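Local coordinates for ABC transporter, periplasmic substrate-binding protein (Vibrio cholerae O1 biovar eltor, PDB 1TWY), which probably serves as a periplasmic phosphate-binding receptor that delivers captured phosphate to an ABC-type transporter, at residues A[83-88]-A[236-241]. Sequence-based numbering, arbitrary orientation.
With PO4 (phosphate ion), chain I.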
loop_
_atom_site.group_PDB
_atom_site.type_symbol
_atom_site.label_atom_id
_atom_site.label_comp_id
_atom_site.label_asym_id
_atom_site.label_seq_id
_atom_site.Cartn_x
_atom_site.Cartn_y
_atom_site.Cartn_z
ATOM N N SER A 83 -3.123 1.412 -6.359
ATOM C CA SER A 83 -2.082 1.036 -5.449
ATOM C C SER A 83 -1.403 -0.301 -5.728
ATOM O O SER A 83 -0.862 -0.991 -4.821
ATOM C CB SER A 83 -2.674 1.118 -4.059
ATOM O OG SER A 83 -3.805 0.206 -4.013
ATOM N N ARG A 84 -1.424 -0.711 -6.974
ATOM C CA ARG A 84 -0.853 -1.954 -7.476
ATOM C C ARG A 84 -0.563 -1.803 -8.918
ATOM O O ARG A 84 -1.114 -0.912 -9.577
ATOM C CB ARG A 84 -1.791 -3.128 -7.326
ATOM C CG ARG A 84 -3.095 -2.913 -8.037
ATOM C CD ARG A 84 -3.968 -4.149 -7.990
ATOM N NE ARG A 84 -5.289 -3.997 -8.604
ATOM C CZ ARG A 84 -5.527 -4.107 -9.911
ATOM N NH1 ARG A 84 -4.535 -4.224 -10.757
ATOM N NH2 ARG A 84 -6.779 -3.992 -10.384
ATOM N N TYR A 85 0.377 -2.587 -9.430
ATOM C CA TYR A 85 0.601 -2.633 -10.861
ATOM C C TYR A 85 -0.626 -3.269 -11.549
ATOM O O TYR A 85 -1.438 -3.981 -10.939
ATOM C CB TYR A 85 1.897 -3.397 -11.172
ATOM C CG TYR A 85 3.127 -2.707 -10.644
ATOM C CD1 TYR A 85 3.617 -1.595 -11.263
ATOM C CD2 TYR A 85 3.900 -3.230 -9.544
ATOM C CE1 TYR A 85 4.714 -0.988 -10.810
ATOM C CE2 TYR A 85 5.015 -2.546 -9.120
ATOM C CZ TYR A 85 5.377 -1.399 -9.750
ATOM O OH TYR A 85 6.506 -0.647 -9.381
ATOM N N LEU A 86 -0.752 -2.948 -12.820
ATOM C CA LEU A 86 -1.851 -3.415 -13.659
ATOM C C LEU A 86 -1.471 -4.843 -14.099
ATOM O O LEU A 86 -0.280 -5.210 -14.207
ATOM C CB LEU A 86 -1.970 -2.513 -14.879
ATOM C CG LEU A 86 -3.114 -1.499 -14.895
ATOM C CD1 LEU A 86 -3.002 -0.648 -13.758
ATOM C CD2 LEU A 86 -3.065 -0.706 -16.234
ATOM N N THR A 87 -2.489 -5.638 -14.316
ATOM C CA THR A 87 -2.296 -6.980 -14.921
ATOM C C THR A 87 -2.108 -6.871 -16.444
ATOM O O THR A 87 -2.293 -5.805 -17.104
ATOM C CB THR A 87 -3.505 -7.908 -14.560
ATOM O OG1 THR A 87 -4.733 -7.377 -15.074
ATOM C CG2 THR A 87 -3.712 -7.931 -13.021
ATOM N N GLU A 88 -1.720 -8.006 -17.003
ATOM C CA GLU A 88 -1.690 -8.215 -18.430
ATOM C C GLU A 88 -2.977 -7.753 -19.063
ATOM O O GLU A 88 -2.953 -6.947 -19.986
ATOM C CB GLU A 88 -1.486 -9.719 -18.705
ATOM C CG GLU A 88 -0.036 -10.187 -18.574
ATOM C CD GLU A 88 0.841 -9.670 -19.709
ATOM O OE1 GLU A 88 0.292 -9.002 -20.634
ATOM O OE2 GLU A 88 2.070 -9.944 -19.678
ATOM N N SER A 236 6.706 -3.060 -0.547
ATOM C CA SER A 236 6.224 -1.758 -0.910
ATOM C C SER A 236 5.272 -1.916 -2.078
ATOM O O SER A 236 5.246 -2.905 -2.787
ATOM C CB SER A 236 7.338 -0.853 -1.305
ATOM O OG SER A 236 7.731 -1.157 -2.608
ATOM N N ARG A 237 4.458 -0.919 -2.269
ATOM C CA ARG A 237 3.499 -0.972 -3.346
ATOM C C ARG A 237 3.553 0.379 -4.055
ATOM O O ARG A 237 3.887 1.376 -3.436
ATOM C CB ARG A 237 2.077 -1.195 -2.822
ATOM C CG ARG A 237 1.589 -0.113 -1.943
ATOM C CD ARG A 237 0.396 -0.510 -1.158
ATOM N NE ARG A 237 0.046 0.487 -0.182
ATOM C CZ ARG A 237 -1.197 0.748 0.231
ATOM N NH1 ARG A 237 -2.161 0.036 -0.249
ATOM N NH2 ARG A 237 -1.469 1.747 1.099
ATOM N N PRO A 238 3.291 0.383 -5.359
ATOM C CA PRO A 238 3.270 1.607 -6.121
ATOM C C PRO A 238 1.983 2.393 -5.993
ATOM O O PRO A 238 0.910 1.722 -5.905
ATOM C CB PRO A 238 3.413 1.093 -7.611
ATOM C CG PRO A 238 2.763 -0.203 -7.572
ATOM C CD PRO A 238 3.113 -0.792 -6.207
ATOM N N PHE A 239 2.021 3.729 -6.010
ATOM C CA PHE A 239 0.843 4.528 -6.255
ATOM C C PHE A 239 0.974 4.961 -7.718
ATOM O O PHE A 239 1.851 5.737 -8.020
ATOM C CB PHE A 239 0.831 5.747 -5.394
ATOM C CG PHE A 239 0.460 5.489 -3.908
ATOM C CD1 PHE A 239 0.230 4.214 -3.457
ATOM C CD2 PHE A 239 0.273 6.538 -3.057
ATOM C CE1 PHE A 239 -0.181 3.993 -2.131
ATOM C CE2 PHE A 239 -0.124 6.345 -1.746
ATOM C CZ PHE A 239 -0.334 5.066 -1.290
ATOM N N LEU A 240 0.190 4.385 -8.626
ATOM C CA LEU A 240 0.197 4.718 -10.041
ATOM C C LEU A 240 -0.897 5.620 -10.408
ATOM O O LEU A 240 -2.060 5.631 -9.902
ATOM C CB LEU A 240 0.049 3.440 -10.857
ATOM C CG LEU A 240 1.051 2.324 -10.652
ATOM C CD1 LEU A 240 0.734 1.246 -11.652
ATOM C CD2 LEU A 240 2.555 2.856 -10.808
ATOM N N ILE A 241 -0.613 6.456 -11.389
ATOM C CA ILE A 241 -1.526 7.380 -12.009
ATOM C C ILE A 241 -1.627 6.968 -13.516
ATOM O O ILE A 241 -0.601 6.831 -14.180
ATOM C CB ILE A 241 -1.014 8.792 -11.944
ATOM C CG1 ILE A 241 -0.695 9.225 -10.462
ATOM C CG2 ILE A 241 -2.011 9.746 -12.531
ATOM C CD1 ILE A 241 -1.880 9.250 -9.607
HETATM P P PO4 I . -7.162 0.327 -2.876
HETATM O O1 PO4 I . -5.913 1.182 -2.603
HETATM O O2 PO4 I . -7.104 -0.957 -1.872
HETATM O O3 PO4 I . -8.500 1.112 -2.610
HETATM O O4 PO4 I . -7.234 -0.313 -4.246
#
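Tyr85 and Ser83 pack on Pro238 where a loop leaves the central sheet of a periplasmic binding protein fold, beside the bound phosphate. Strand 79-82 runs antiparallel to strand 236-243, with Leu240 and Thr82 paired through backbone hydrogen bonding. Just beyond that pairing the chain swings away, residues 83 to 85 heading 84° from residues 237 to 240, and no conventional hydrogen bond links the two segments. Ser83 CA still lies 3.1 Å from Pro238 O, a CA-H...O contact.

Farther out the contact is apolar. With CG beside its backbone N (chi1 -65°), Tyr85 lays one ring face against the proline: Pro238 CG stands over the centre of the Tyr85 ring, 3.6 Å from its centroid, in a CH-pi contact. Leu240 crosses this tyrosine at about a right angle, its CD1 4.1 Å from Tyr85 CD1 and 3.5 Å from Arg84 O. The Arg84 side chain turns from the strand instead, NH1 reaching Tyr85 O at 3.1 Å and forming a salt bridge with Glu90.

On the ligand side, Arg237 runs extended past Ser83, its CB 3.6 Å from Ser83 O. Phe239 CE1 lies over one face of its guanidinium, offset toward the rim. The guanidinium forms a salt bridge with Asp103 and donates from NH1 to Ser37 OG, a second-shell contact consistent with positioning that phosphate-binding hydroxyl. Ser35, Thr36, Ser37 and Ser65 also bind the phosphate through their hydroxyls; Ser83 joins them, OG donating to phosphate O1 at 2.7 Å.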